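Local structure of hypothetical protein BA_2335 (Bacillus anthracis, 4H4N) at residues I9-P14 and Y57-R62; L19-F24 and T32-I37. The protein is of unknown function but forms a small all-beta fold of the BA_2335-like family, built from a two-stranded and a three-stranded antiparallel sheet. All blocks are in the same frame, centred on the assembly; numbering follows the deposited sequence.

Interaction 1. Residues I9-P14 and Y57-R62; sequences IAFKVP and YETEVR. With SO4 (sulfate ion), chain F.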
loop_
_atom_site.group_PDB
_atom_site.type_symbol
_atom_site.label_atom_id
_atom_site.label_comp_id
_atom_site.label_asym_id
_atom_site.label_seq_id
_atom_site.Cartn_x
_atom_site.Cartn_y
_atom_site.Cartn_z
ATOM N N ILE A 9 -6.980 5.445 -5.170
ATOM C CA ILE A 9 -7.264 4.730 -3.927
ATOM C C ILE A 9 -6.344 5.386 -2.901
ATOM O O ILE A 9 -5.137 5.506 -3.132
ATOM C CB ILE A 9 -7.005 3.205 -4.001
ATOM C CG1 ILE A 9 -7.713 2.574 -5.193
ATOM C CG2 ILE A 9 -7.450 2.547 -2.708
ATOM C CD1 ILE A 9 -7.247 1.154 -5.465
ATOM N N ALA A 10 -6.912 5.809 -1.770
ATOM C CA ALA A 10 -6.170 6.506 -0.726
ATOM C C ALA A 10 -5.776 5.539 0.371
ATOM O O ALA A 10 -6.553 4.666 0.754
ATOM C CB ALA A 10 -7.021 7.634 -0.149
ATOM N N PHE A 11 -4.590 5.769 0.929
ATOM C CA PHE A 11 -4.019 4.960 1.998
ATOM C C PHE A 11 -3.392 5.831 3.070
ATOM O O PHE A 11 -2.736 6.808 2.778
ATOM C CB PHE A 11 -2.938 4.034 1.441
ATOM C CG PHE A 11 -3.463 3.041 0.487
ATOM C CD1 PHE A 11 -4.053 1.886 0.956
ATOM C CD2 PHE A 11 -3.407 3.256 -0.868
ATOM C CE1 PHE A 11 -4.589 0.964 0.091
ATOM C CE2 PHE A 11 -3.919 2.326 -1.749
ATOM C CZ PHE A 11 -4.520 1.185 -1.266
ATOM N N LYS A 12 -3.601 5.454 4.320
ATOM C CA LYS A 12 -2.956 6.123 5.440
ATOM C C LYS A 12 -1.726 5.319 5.817
ATOM O O LYS A 12 -1.820 4.143 6.164
ATOM C CB LYS A 12 -3.894 6.229 6.633
ATOM C CG LYS A 12 -3.280 6.970 7.802
ATOM C CD LYS A 12 -4.310 7.312 8.857
ATOM C CE LYS A 12 -4.905 6.075 9.495
ATOM N NZ LYS A 12 -5.958 6.398 10.465
ATOM N N VAL A 13 -0.572 5.943 5.764
ATOM C CA VAL A 13 0.668 5.287 6.095
ATOM C C VAL A 13 1.045 5.713 7.507
ATOM O O VAL A 13 1.203 6.898 7.775
ATOM C CB VAL A 13 1.786 5.619 5.123
ATOM C CG1 VAL A 13 3.007 4.766 5.415
ATOM C CG2 VAL A 13 1.314 5.438 3.676
ATOM N N PRO A 14 1.198 4.761 8.433
ATOM C CA PRO A 14 1.548 5.160 9.791
ATOM C C PRO A 14 2.922 5.797 9.879
ATOM O O PRO A 14 3.734 5.683 8.956
ATOM C CB PRO A 14 1.514 3.831 10.565
ATOM C CG PRO A 14 0.651 2.941 9.771
ATOM C CD PRO A 14 0.914 3.322 8.342
ATOM N N TYR A 57 -7.695 -5.772 -2.661
ATOM C CA TYR A 57 -6.352 -5.519 -2.190
ATOM C C TYR A 57 -6.300 -5.786 -0.694
ATOM O O TYR A 57 -7.317 -5.783 -0.005
ATOM C CB TYR A 57 -5.864 -4.092 -2.525
ATOM C CG TYR A 57 -6.588 -2.998 -1.806
ATOM C CD1 TYR A 57 -6.255 -2.676 -0.503
ATOM C CD2 TYR A 57 -7.594 -2.284 -2.410
ATOM C CE1 TYR A 57 -6.933 -1.701 0.204
ATOM C CE2 TYR A 57 -8.273 -1.279 -1.717
ATOM C CZ TYR A 57 -7.933 -0.993 -0.411
ATOM O OH TYR A 57 -8.611 0.001 0.264
ATOM N N GLU A 58 -5.089 -6.007 -0.211
ATOM C CA GLU A 58 -4.810 -6.070 1.224
ATOM C C GLU A 58 -3.577 -5.223 1.490
ATOM O O GLU A 58 -2.795 -4.941 0.592
ATOM C CB GLU A 58 -4.570 -7.498 1.699
ATOM C CG GLU A 58 -5.718 -8.435 1.443
ATOM C CD GLU A 58 -6.952 -8.225 2.316
ATOM O OE1 GLU A 58 -6.957 -7.384 3.233
ATOM O OE2 GLU A 58 -7.943 -8.943 2.059
ATOM N N THR A 59 -3.408 -4.809 2.730
ATOM C CA THR A 59 -2.291 -3.987 3.128
ATOM C C THR A 59 -1.513 -4.599 4.276
ATOM O O THR A 59 -2.052 -5.329 5.117
ATOM C CB THR A 59 -2.747 -2.569 3.531
ATOM O OG1 THR A 59 -3.576 -2.639 4.688
ATOM C CG2 THR A 59 -3.512 -1.900 2.423
ATOM N N GLU A 60 -0.237 -4.248 4.322
ATOM C CA GLU A 60 0.684 -4.608 5.380
ATOM C C GLU A 60 1.494 -3.380 5.744
ATOM O O GLU A 60 1.863 -2.602 4.878
ATOM C CB GLU A 60 1.694 -5.680 4.904
ATOM C CG GLU A 60 1.097 -7.015 4.625
ATOM C CD GLU A 60 2.070 -7.919 3.929
ATOM O OE1 GLU A 60 2.363 -7.654 2.735
ATOM O OE2 GLU A 60 2.507 -8.929 4.533
ATOM N N VAL A 61 1.846 -3.260 7.017
ATOM C CA VAL A 61 2.700 -2.181 7.503
ATOM C C VAL A 61 4.026 -2.763 7.941
ATOM O O VAL A 61 4.060 -3.764 8.659
ATOM C CB VAL A 61 2.034 -1.470 8.697
ATOM C CG1 VAL A 61 2.986 -0.432 9.306
ATOM C CG2 VAL A 61 0.723 -0.858 8.308
ATOM N N ARG A 62 5.114 -2.130 7.523
ATOM C CA ARG A 62 6.435 -2.499 7.970
ATOM C C ARG A 62 7.133 -1.256 8.507
ATOM O O ARG A 62 6.770 -0.144 8.176
ATOM C CB ARG A 62 7.209 -3.143 6.840
ATOM C CG ARG A 62 6.506 -4.414 6.338
ATOM C CD ARG A 62 6.298 -5.523 7.421
ATOM N NE ARG A 62 5.513 -6.624 6.874
ATOM C CZ ARG A 62 6.026 -7.540 6.067
ATOM N NH1 ARG A 62 7.317 -7.523 5.778
ATOM N NH2 ARG A 62 5.279 -8.487 5.555
HETATM S S SO4 F . 7.441 -9.505 2.826
HETATM O O1 SO4 F . 8.525 -9.567 3.799
HETATM O O2 SO4 F . 7.424 -8.172 2.238
HETATM O O3 SO4 F . 6.158 -9.784 3.464
HETATM O O4 SO4 F . 7.684 -10.497 1.782
#

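Interaction 2. Residues L19-F24 and T32-I37; sequences LKVTFF and TNVSII. With SO4 (sulfate ion), chain F.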
loop_
_atom_site.group_PDB
_atom_site.type_symbol
_atom_site.label_atom_id
_atom_site.label_comp_id
_atom_site.label_asym_id
_atom_site.label_seq_id
_atom_site.Cartn_x
_atom_site.Cartn_y
_atom_site.Cartn_z
ATOM N N LEU A 19 3.979 1.150 3.881
ATOM C CA LEU A 19 2.750 0.429 3.623
ATOM C C LEU A 19 2.905 -0.335 2.313
ATOM O O LEU A 19 3.253 0.247 1.289
ATOM C CB LEU A 19 1.578 1.386 3.513
ATOM C CG LEU A 19 0.195 0.711 3.516
ATOM C CD1 LEU A 19 -0.181 0.197 4.898
ATOM C CD2 LEU A 19 -0.861 1.651 2.962
ATOM N N LYS A 20 2.642 -1.635 2.359
ATOM C CA LYS A 20 2.721 -2.520 1.201
ATOM C C LYS A 20 1.310 -2.940 0.828
ATOM O O LYS A 20 0.635 -3.566 1.639
ATOM C CB LYS A 20 3.571 -3.744 1.530
ATOM C CG LYS A 20 5.014 -3.423 1.938
ATOM C CD LYS A 20 5.842 -4.700 2.119
ATOM C CE LYS A 20 7.313 -4.419 2.365
ATOM N NZ LYS A 20 8.131 -5.663 2.258
ATOM N N VAL A 21 0.890 -2.622 -0.394
ATOM C CA VAL A 21 -0.443 -2.917 -0.883
ATOM C C VAL A 21 -0.316 -4.037 -1.915
ATOM O O VAL A 21 0.416 -3.901 -2.887
ATOM C CB VAL A 21 -1.081 -1.676 -1.538
ATOM C CG1 VAL A 21 -2.500 -1.975 -1.990
ATOM C CG2 VAL A 21 -1.043 -0.471 -0.587
ATOM N N THR A 22 -1.008 -5.144 -1.680
ATOM C CA THR A 22 -1.019 -6.267 -2.599
ATOM C C THR A 22 -2.378 -6.356 -3.264
ATOM O O THR A 22 -3.404 -6.354 -2.595
ATOM C CB THR A 22 -0.716 -7.578 -1.855
ATOM O OG1 THR A 22 0.536 -7.468 -1.180
ATOM C CG2 THR A 22 -0.648 -8.734 -2.825
ATOM N N PHE A 23 -2.372 -6.431 -4.588
ATOM C CA PHE A 23 -3.580 -6.585 -5.388
ATOM C C PHE A 23 -3.742 -8.045 -5.770
ATOM O O PHE A 23 -2.779 -8.690 -6.195
ATOM C CB PHE A 23 -3.479 -5.729 -6.662
ATOM C CG PHE A 23 -3.498 -4.246 -6.381
ATOM C CD1 PHE A 23 -4.693 -3.580 -6.218
ATOM C CD2 PHE A 23 -2.340 -3.517 -6.265
ATOM C CE1 PHE A 23 -4.733 -2.211 -5.961
ATOM C CE2 PHE A 23 -2.372 -2.152 -5.998
ATOM C CZ PHE A 23 -3.570 -1.508 -5.850
ATOM N N PHE A 24 -4.961 -8.552 -5.627
ATOM C CA PHE A 24 -5.298 -9.950 -5.862
ATOM C C PHE A 24 -6.363 -10.079 -6.923
ATOM O O PHE A 24 -7.212 -9.209 -7.088
ATOM C CB PHE A 24 -5.848 -10.594 -4.572
ATOM C CG PHE A 24 -4.853 -10.677 -3.444
ATOM C CD1 PHE A 24 -4.019 -11.771 -3.290
ATOM C CD2 PHE A 24 -4.726 -9.635 -2.532
ATOM C CE1 PHE A 24 -3.110 -11.833 -2.255
ATOM C CE2 PHE A 24 -3.820 -9.712 -1.495
ATOM C CZ PHE A 24 -3.025 -10.818 -1.349
ATOM N N THR A 32 0.017 -7.819 -8.372
ATOM C CA THR A 32 1.190 -6.982 -8.181
ATOM C C THR A 32 1.141 -6.390 -6.795
ATOM O O THR A 32 0.185 -6.574 -6.047
ATOM C CB THR A 32 1.307 -5.867 -9.236
ATOM O OG1 THR A 32 2.644 -5.370 -9.273
ATOM C CG2 THR A 32 0.347 -4.734 -8.996
ATOM N N ASN A 33 2.213 -5.693 -6.466
ATOM C CA ASN A 33 2.371 -5.015 -5.220
ATOM C C ASN A 33 2.819 -3.592 -5.479
ATOM O O ASN A 33 3.555 -3.329 -6.426
ATOM C CB ASN A 33 3.497 -5.710 -4.458
ATOM C CG ASN A 33 3.283 -7.198 -4.330
ATOM O OD1 ASN A 33 2.572 -7.639 -3.456
ATOM N ND2 ASN A 33 3.908 -7.979 -5.199
ATOM N N VAL A 34 2.379 -2.677 -4.625
ATOM C CA VAL A 34 2.890 -1.324 -4.618
ATOM C C VAL A 34 3.221 -0.967 -3.169
ATOM O O VAL A 34 2.751 -1.630 -2.236
ATOM C CB VAL A 34 1.928 -0.304 -5.248
ATOM C CG1 VAL A 34 1.619 -0.679 -6.700
ATOM C CG2 VAL A 34 0.696 -0.165 -4.472
ATOM N N SER A 35 4.024 0.051 -2.958
ATOM C CA SER A 35 4.367 0.430 -1.615
ATOM C C SER A 35 4.565 1.918 -1.499
ATOM O O SER A 35 4.812 2.620 -2.480
ATOM C CB SER A 35 5.578 -0.340 -1.138
ATOM O OG SER A 35 6.715 -0.044 -1.935
ATOM N N ILE A 36 4.412 2.397 -0.276
ATOM C CA ILE A 36 4.433 3.809 0.051
ATOM C C ILE A 36 5.203 4.000 1.347
ATOM O O ILE A 36 4.891 3.349 2.343
ATOM C CB ILE A 36 3.009 4.381 0.246
ATOM C CG1 ILE A 36 2.059 3.986 -0.904
ATOM C CG2 ILE A 36 3.094 5.889 0.456
ATOM C CD1 ILE A 36 0.595 4.236 -0.570
ATOM N N ILE A 37 6.169 4.899 1.364
ATOM C CA ILE A 37 6.899 5.184 2.582
ATOM C C ILE A 37 6.417 6.456 3.266
ATOM O O ILE A 37 5.982 7.412 2.624
ATOM C CB ILE A 37 8.417 5.244 2.377
ATOM C CG1 ILE A 37 8.823 6.366 1.461
ATOM C CG2 ILE A 37 8.945 3.885 1.923
ATOM C CD1 ILE A 37 10.314 6.545 1.357
HETATM S S SO4 F . 7.441 -9.505 2.826
HETATM O O1 SO4 F . 8.525 -9.567 3.799
HETATM O O2 SO4 F . 7.424 -8.172 2.238
HETATM O O3 SO4 F . 6.158 -9.784 3.464
HETATM O O4 SO4 F . 7.684 -10.497 1.782
#

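Interaction 1. Residues I9-P14 and Y57-R62
Tyr57 holds CG between its backbone N and carbonyl carbon, the crowded position (chi1 67°), while Phe11 turns CG anti to its carbonyl carbon (chi1 -64°), so the two side chains reach toward each other across the gap between strands. They bridge two antiparallel sheets packed face against face: strand 9-13 pairs with strand 44-48, and strand 56-63 with strand 17-24. The strand axes come no closer than 9.6 Å, with no hydrogen bond between the segments, so side chains alone make the contact. The rings form a T-shaped (edge-to-face) pair, centroids 5.3 Å apart and planes at 74°, in which the edge of Phe11 meets a face of Tyr57. Phe11 CE1 comes to 3.6 Å from Tyr57 CE1, and Thr59 CG2 crosses obliquely beside the same corner of the Phe11 ring. Leu19, Val21 and Ile36 also touch Phe11, which is buried, whereas the contact's ends lie nearer the surface. There, Ile9 CG2 meets Tyr57, and Pro14 CG meets both methyls of Val61. On the other face of strand 56-63, Arg62 forms a salt bridge to Glu60 and holds a sulfate, probably from the crystallisation liquor, its NH2 lying 2.6 Å from sulfate O3.

Interaction 2. Residues L19-F24 and T32-I37
Five backbone hydrogen bonds join Leu19-Phe24 to Thr32-Ile37, and the side chains alternate between the two faces. On the face that carries Leu19, Val21 and Phe23, Val34 has CG1 beside its backbone N (chi1 -59°), so CG2 takes the crowded position between N and carbonyl carbon and reaches Val21 CB at 3.7 Å. The same CG2 meets the edge of the Phe23 ring, at CE2, 4.0 Å away. Phe23 has CG beside its backbone N, and its ring lies alongside Thr32, whose CG2 touches Phe23 CD2. Here the strands form the two arms of a beta hairpin, their directions 161° apart. Leu19 with Ile36 and Val21 with Val34 are hydrogen-bonded pairs; the bond from Val21 N to Val34 O is 2.8 Å long and nearly straight, at 169°. Strand 9-13 packs over this face, Phe11 and Val13 touching Leu19. On the other face, Thr22 and Asn33 stand side by side, Thr22 CG2 lying 3.5 Å from Asn33 OD1 and Thr22 OG1 3.1 Å from the same oxygen. In one of two modelled conformers, Lys20 sets CG beside its backbone N, then runs extended, carrying NZ to 2.6 Å from sulfate O2, a hydrogen bond.

The centres of the two interactions lie about 7 Å apart, and strand 17-24 connects them. It is the middle strand of the three-stranded sheet, pairing with 30-38 in interaction 2 and with 56-63, which supplies half of interaction 1. Glu60 O to Lys20 N, at 2.8 Å, is a probable hydrogen bond joining the contacts directly. In chain order 9-14 comes first, the hairpin of interaction 2 follows, and 57-62 comes last, so interaction 1 brings the first and last strands together, running in nearly the same direction. Interaction 2 thus pairs strands within one sheet, whereas interaction 1 packs one sheet on the other. Lys20 and Arg62, from adjacent strands, share the sulfate.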